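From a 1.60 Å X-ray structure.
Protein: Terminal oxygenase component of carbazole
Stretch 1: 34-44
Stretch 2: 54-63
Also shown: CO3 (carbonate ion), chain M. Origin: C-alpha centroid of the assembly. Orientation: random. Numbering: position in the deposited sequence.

Stretch 1 (34-44) FSKEINEGEPK
Stretch 2 (54-63) LVNRIDGKLY

Stretch 2 is a hairpin: strand 54-58 turns back through a type I' turn, Ile58 to Lys61, into strand 61-63. Stretch 1 passes from a 3-10 segment at 35-37 through a type II turn, Asn39 to Glu42, and pairs antiparallel with the first strand at Lys44 and Val55 (CA to CA 5.3 Å), where Lys44 N gives to Val55 O at 2.8 Å and Val55 N to Lys44 O at 2.9 Å. Val55 O, already bonded to Lys44 N, also receives a CA-H...O contact from Pro43 CA at 3.1 Å; Pro43 N has no hydrogen to give. Gly41, at phi/psi 60/24, sends its N to Arg57 O, 2.8 Å away.

Arg57 (chi t, t, m, -78°) directs its guanidinium to three backbone carbonyls: NE to Ile38 O at 2.8 Å, NH2 to Ser35 O at 3.0 Å, and NH1 to Gly60 O of its own hairpin at 2.9 Å. Ser35 O also accepts from Ile38 N at 3.2 Å. Glu40 (t, p, 19°) points its CB away, yet its carboxylate comes back to the amides of the type I' turn: OE2 accepts from Asp59 N at 2.6 Å, OE1 from Gly60 N at 3.0 Å.

The apolar contacts are few: Ile38 (chi1 t, chi2 149°) sets CD1 3.7 Å from Val55 CG1 and CG2 4.1 Å from Leu62 CD2. Pro43 CB lies 4.1 Å from Leu54 CD2.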

ATOM      1  N   PHE A  34      -6.979  29.111   8.626  1.00 14.88           N
ATOM      2  CA  PHE A  34      -7.535  30.421   9.057  1.00 15.22           C
ATOM      3  C   PHE A  34      -6.663  30.996  10.163  1.00 14.10           C
ATOM      4  O   PHE A  34      -6.016  30.291  10.907  1.00 15.09           O
ATOM      5  CB  PHE A  34      -9.001  30.281   9.459  1.00 16.19           C
ATOM      6  CG  PHE A  34      -9.883  29.889   8.306  1.00 17.41           C
ATOM      7  CD1 PHE A  34     -10.233  30.811   7.337  1.00 22.03           C
ATOM      8  CD2 PHE A  34     -10.277  28.576   8.150  1.00 19.90           C
ATOM      9  CE1 PHE A  34     -11.038  30.447   6.254  1.00 22.14           C
ATOM     10  CE2 PHE A  34     -11.086  28.222   7.081  1.00 19.18           C
ATOM     11  CZ  PHE A  34     -11.415  29.130   6.111  1.00 20.52           C
ATOM     12  N   SER A  35      -6.538  32.311  10.152  1.00 14.41           N
ATOM     13  CA  SER A  35      -5.734  33.069  11.132  1.00 14.81           C
ATOM     14  C   SER A  35      -6.068  32.615  12.560  1.00 15.61           C
ATOM     15  O   SER A  35      -5.122  32.466  13.379  1.00 16.79           O
ATOM     16  CB  SER A  35      -6.029  34.517  10.944  1.00 15.31           C
ATOM     17  OG  SER A  35      -5.536  34.988   9.692  1.00 17.03           O
ATOM     18  N   LYS A  36      -7.347  32.375  12.833  1.00 18.20           N
ATOM     19  CA  LYS A  36      -7.824  32.089  14.228  1.00 22.47           C
ATOM     20  C   LYS A  36      -7.353  30.693  14.633  1.00 23.07           C
ATOM     21  O   LYS A  36      -7.456  30.339  15.789  1.00 23.87           O
ATOM     22  CB  LYS A  36      -9.343  32.183  14.289  1.00 26.26           C
ATOM     23  CG  LYS A  36     -10.063  31.109  13.475  1.00 31.54           C
ATOM     24  CD  LYS A  36     -11.584  31.152  13.522  1.00 38.00           C
ATOM     25  CE  LYS A  36     -12.149  32.548  13.628  1.00 41.84           C
ATOM     26  NZ  LYS A  36     -13.626  32.486  13.628  1.00 47.04           N
ATOM     27  N   GLU A  37      -6.851  29.901  13.693  1.00 19.24           N
ATOM     28  CA  GLU A  37      -6.454  28.506  13.997  1.00 21.04           C
ATOM     29  C   GLU A  37      -5.016  28.429  14.441  1.00 20.29           C
ATOM     30  O   GLU A  37      -4.544  27.304  14.730  1.00 24.40           O
ATOM     31  CB  GLU A  37      -6.655  27.609  12.787  1.00 21.49           C
ATOM     32  CG  GLU A  37      -8.109  27.500  12.407  1.00 22.94           C
ATOM     33  CD  GLU A  37      -8.391  26.610  11.209  1.00 27.13           C
ATOM     34  OE1 GLU A  37      -7.773  26.825  10.126  1.00 20.65           O
ATOM     35  OE2 GLU A  37      -9.255  25.696  11.365  1.00 30.86           O
ATOM     36  N   ILE A  38      -4.266  29.530  14.352  1.00 19.18           N
ATOM     37  CA  ILE A  38      -2.837  29.542  14.756  1.00 22.06           C
ATOM     38  C   ILE A  38      -2.670  30.646  15.805  1.00 23.43           C
ATOM     39  O   ILE A  38      -2.848  31.836  15.498  1.00 23.50           O
ATOM     40  CB  ILE A  38      -1.826  29.624  13.606  1.00 22.58           C
ATOM     41  CG1 ILE A  38      -0.422  29.833  14.171  1.00 25.76           C
ATOM     42  CG2 ILE A  38      -2.199  30.661  12.577  1.00 23.77           C
ATOM     43  CD1 ILE A  38       0.619  29.244  13.347  1.00 28.05           C
ATOM     44  N   ASN A  39      -2.461  30.199  17.038  1.00 24.44           N
ATOM     45  CA  ASN A  39      -2.283  31.069  18.219  1.00 27.00           C
ATOM     46  C   ASN A  39      -0.807  31.408  18.369  1.00 21.46           C
ATOM     47  O   ASN A  39       0.067  30.656  17.934  1.00 19.86           O
ATOM     48  CB  ASN A  39      -2.753  30.399  19.512  1.00 32.38           C
ATOM     49  CG  ASN A  39      -4.259  30.255  19.640  1.00 41.03           C
ATOM     50  OD1 ASN A  39      -5.009  31.217  19.470  1.00 48.76           O
ATOM     51  ND2 ASN A  39      -4.706  29.060  19.985  1.00 47.79           N
ATOM     52  N   GLU A  40      -0.550  32.486  19.094  1.00 21.12           N
ATOM     53  CA  GLU A  40       0.802  32.889  19.512  1.00 20.19           C
ATOM     54  C   GLU A  40       1.577  31.675  20.058  1.00 19.51           C
ATOM     55  O   GLU A  40       1.157  31.055  21.081  1.00 19.92           O
ATOM     56  CB  GLU A  40       0.682  33.995  20.562  1.00 19.70           C
ATOM     57  CG  GLU A  40       2.012  34.556  21.000  1.00 20.09           C
ATOM     58  CD  GLU A  40       2.724  35.399  19.962  1.00 18.17           C
ATOM     59  OE1 GLU A  40       2.040  35.876  18.998  1.00 20.22           O
ATOM     60  OE2 GLU A  40       3.933  35.631  20.145  1.00 21.11           O
ATOM     61  N   GLY A  41       2.761  31.451  19.517  1.00 16.68           N
ATOM     62  CA  GLY A  41       3.720  30.446  19.981  1.00 17.90           C
ATOM     63  C   GLY A  41       3.185  29.025  19.939  1.00 20.13           C
ATOM     64  O   GLY A  41       3.728  28.188  20.736  1.00 22.33           O
ATOM     65  N   GLU A  42       2.187  28.734  19.093  1.00 18.90           N
ATOM     66  CA  GLU A  42       1.669  27.347  18.909  1.00 22.14           C
ATOM     67  C   GLU A  42       1.968  26.904  17.468  1.00 19.62           C
ATOM     68  O   GLU A  42       1.083  27.005  16.637  1.00 22.39           O
ATOM     69  CB  GLU A  42       0.188  27.311  19.253  1.00 27.46           C
ATOM     70  CG  GLU A  42      -0.045  27.679  20.732  1.00 37.10           C
ATOM     71  CD  GLU A  42      -1.473  27.894  21.218  1.00 42.50           C
ATOM     72  OE1 GLU A  42      -2.392  27.247  20.671  1.00 44.38           O
ATOM     73  OE2 GLU A  42      -1.665  28.706  22.167  1.00 47.66           O
ATOM     74  N   PRO A  43       3.192  26.469  17.130  1.00 19.48           N
ATOM     75  CA  PRO A  43       3.509  26.076  15.747  1.00 17.45           C
ATOM     76  C   PRO A  43       2.551  24.989  15.258  1.00 17.90           C
ATOM     77  O   PRO A  43       2.122  24.137  16.025  1.00 20.85           O
ATOM     78  CB  PRO A  43       4.948  25.588  15.766  1.00 19.30           C
ATOM     79  CG  PRO A  43       5.531  26.136  17.056  1.00 20.69           C
ATOM     80  CD  PRO A  43       4.364  26.304  17.999  1.00 20.95           C
ATOM     81  N   LYS A  44       2.235  25.031  13.960  1.00 16.00           N
ATOM     82  CA  LYS A  44       1.313  24.074  13.303  1.00 17.47           C
ATOM     83  C   LYS A  44       2.063  23.455  12.140  1.00 16.34           C
ATOM     84  O   LYS A  44       2.844  24.172  11.467  1.00 15.50           O
ATOM     85  CB  LYS A  44       0.066  24.816  12.842  1.00 20.80           C
ATOM     86  CG  LYS A  44      -0.771  25.416  13.975  1.00 28.14           C
ATOM     87  CD  LYS A  44      -1.550  24.347  14.751  1.00 33.93           C
ATOM     88  CE  LYS A  44      -2.367  24.860  15.927  1.00 35.63           C
ATOM     89  NZ  LYS A  44      -1.612  25.858  16.722  1.00 41.63           N
ATOM     90  N   LEU A  54       6.253  24.110   8.730  1.00 10.47           N
ATOM     91  CA  LEU A  54       5.873  24.553  10.083  1.00 12.27           C
ATOM     92  C   LEU A  54       5.526  26.028  10.000  1.00 11.79           C
ATOM     93  O   LEU A  54       6.272  26.791   9.343  1.00 13.54           O
ATOM     94  CB  LEU A  54       7.035  24.419  11.052  1.00 15.22           C
ATOM     95  CG  LEU A  54       7.090  23.176  11.908  1.00 20.47           C
ATOM     96  CD1 LEU A  54       8.310  23.300  12.798  1.00 23.99           C
ATOM     97  CD2 LEU A  54       5.829  23.000  12.764  1.00 20.78           C
ATOM     98  N   VAL A  55       4.418  26.392  10.595  1.00 13.61           N
ATOM     99  CA  VAL A  55       3.992  27.815  10.698  1.00 12.81           C
ATOM    100  C   VAL A  55       3.924  28.152  12.177  1.00 13.04           C
ATOM    101  O   VAL A  55       3.361  27.398  12.959  1.00 14.04           O
ATOM    102  CB  VAL A  55       2.672  28.089   9.982  1.00 14.97           C
ATOM    103  CG1 VAL A  55       2.297  29.540  10.108  1.00 15.86           C
ATOM    104  CG2 VAL A  55       2.731  27.673   8.526  1.00 15.79           C
ATOM    105  N   ASN A  56       4.442  29.326  12.526  1.00 12.38           N
ATOM    106  CA  ASN A  56       4.373  29.821  13.915  1.00 12.43           C
ATOM    107  C   ASN A  56       3.917  31.280  13.924  1.00 12.54           C
ATOM    108  O   ASN A  56       4.107  31.958  12.919  1.00 13.56           O
ATOM    109  CB  ASN A  56       5.719  29.724  14.619  1.00 12.11           C
ATOM    110  CG  ASN A  56       5.615  29.734  16.143  1.00 12.85           C
ATOM    111  OD1 ASN A  56       4.517  29.664  16.694  1.00 14.81           O
ATOM    112  ND2 ASN A  56       6.759  29.761  16.838  1.00 15.03           N
ATOM    113  N   ARG A  57       3.276  31.682  15.005  1.00 12.72           N
ATOM    114  CA  ARG A  57       2.904  33.100  15.216  1.00 13.60           C
ATOM    115  C   ARG A  57       3.785  33.615  16.342  1.00 13.63           C
ATOM    116  O   ARG A  57       3.725  33.031  17.455  1.00 14.88           O
ATOM    117  CB  ARG A  57       1.402  33.244  15.491  1.00 14.89           C
ATOM    118  CG  ARG A  57       1.012  34.715  15.617  1.00 15.45           C
ATOM    119  CD  ARG A  57      -0.445  34.782  15.971  1.00 15.56           C
ATOM    120  NE  ARG A  57      -1.396  34.228  15.015  1.00 16.05           N
ATOM    121  CZ  ARG A  57      -1.800  34.816  13.890  1.00 15.41           C
ATOM    122  NH1 ARG A  57      -1.224  35.927  13.478  1.00 14.34           N
ATOM    123  NH2 ARG A  57      -2.710  34.247  13.120  1.00 15.37           N
ATOM    124  N   ILE A  58       4.538  34.672  16.084  1.00 13.90           N
ATOM    125  CA  ILE A  58       5.534  35.191  17.071  1.00 14.17           C
ATOM    126  C   ILE A  58       5.281  36.703  17.096  1.00 15.31           C
ATOM    127  O   ILE A  58       5.522  37.359  16.070  1.00 13.51           O
ATOM    128  CB  ILE A  58       6.961  34.852  16.700  1.00 16.23           C
ATOM    129  CG1 ILE A  58       7.163  33.334  16.548  1.00 14.96           C
ATOM    130  CG2 ILE A  58       7.911  35.392  17.745  1.00 17.45           C
ATOM    131  CD1 ILE A  58       8.421  32.992  15.828  1.00 16.94           C
ATOM    132  N   ASP A  59       4.888  37.182  18.264  1.00 17.03           N
ATOM    133  CA  ASP A  59       4.490  38.606  18.447  1.00 17.82           C
ATOM    134  C   ASP A  59       3.473  38.993  17.373  1.00 16.84           C
ATOM    135  O   ASP A  59       3.602  40.101  16.830  1.00 17.03           O
ATOM    136  CB  ASP A  59       5.709  39.504  18.433  1.00 19.12           C
ATOM    137  CG  ASP A  59       6.559  39.440  19.700  1.00 18.62           C
ATOM    138  OD1 ASP A  59       6.012  39.120  20.778  1.00 21.12           O
ATOM    139  OD2 ASP A  59       7.758  39.659  19.547  1.00 20.40           O
ATOM    140  N   GLY A  60       2.562  38.069  17.047  1.00 15.50           N
ATOM    141  CA  GLY A  60       1.431  38.298  16.138  1.00 14.22           C
ATOM    142  C   GLY A  60       1.790  38.049  14.675  1.00 16.05           C
ATOM    143  O   GLY A  60       0.852  37.931  13.887  1.00 16.34           O
ATOM    144  N   LYS A  61       3.069  37.883  14.337  1.00 14.63           N
ATOM    145  CA  LYS A  61       3.543  37.790  12.933  1.00 13.32           C
ATOM    146  C   LYS A  61       3.704  36.294  12.615  1.00 12.61           C
ATOM    147  O   LYS A  61       4.300  35.546  13.438  1.00 12.48           O
ATOM    148  CB  LYS A  61       4.798  38.602  12.672  1.00 14.91           C
ATOM    149  CG  LYS A  61       5.356  38.496  11.263  1.00 16.77           C
ATOM    150  CD  LYS A  61       6.417  39.483  10.950  1.00 19.58           C
ATOM    151  CE  LYS A  61       7.175  39.156   9.670  1.00 22.18           C
ATOM    152  NZ  LYS A  61       6.302  39.314   8.480  1.00 25.80           N
ATOM    153  N   LEU A  62       3.316  35.928  11.399  1.00 14.25           N
ATOM    154  CA  LEU A  62       3.482  34.517  10.979  1.00 13.92           C
ATOM    155  C   LEU A  62       4.825  34.292  10.286  1.00 13.16           C
ATOM    156  O   LEU A  62       5.378  35.141   9.555  1.00 14.09           O
ATOM    157  CB  LEU A  62       2.322  34.126  10.068  1.00 14.70           C
ATOM    158  CG  LEU A  62       0.945  34.110  10.698  1.00 16.79           C
ATOM    159  CD1 LEU A  62      -0.074  33.622   9.682  1.00 19.76           C
ATOM    160  CD2 LEU A  62       0.885  33.277  11.936  1.00 17.22           C
ATOM    161  N   TYR A  63       5.388  33.100  10.551  1.00 12.64           N
ATOM    162  CA  TYR A  63       6.656  32.674   9.944  1.00 12.81           C
ATOM    163  C   TYR A  63       6.492  31.218   9.494  1.00 11.86           C
ATOM    164  O   TYR A  63       5.713  30.478  10.143  1.00 13.27           O
ATOM    165  CB  TYR A  63       7.780  32.742  10.971  1.00 11.70           C
ATOM    166  CG  TYR A  63       8.076  34.131  11.486  1.00 11.69           C
ATOM    167  CD1 TYR A  63       7.377  34.642  12.551  1.00 13.87           C
ATOM    168  CD2 TYR A  63       9.007  34.903  10.852  1.00 12.81           C
ATOM    169  CE1 TYR A  63       7.633  35.911  13.026  1.00 13.56           C
ATOM    170  CE2 TYR A  63       9.315  36.177  11.339  1.00 14.99           C
ATOM    171  CZ  TYR A  63       8.626  36.665  12.428  1.00 15.29           C
ATOM    172  OH  TYR A  63       8.936  37.944  12.860  1.00 15.92           O
TER
HETATM  173  C   CO3 M 410       7.627  37.438   5.015  1.00 25.18           C
HETATM  174  O1  CO3 M 410       6.801  36.490   5.269  1.00 21.52           O
HETATM  175  O2  CO3 M 410       8.590  37.284   4.091  1.00 29.95           O
HETATM  176  O3  CO3 M 410       7.620  38.511   5.789  1.00 36.38           O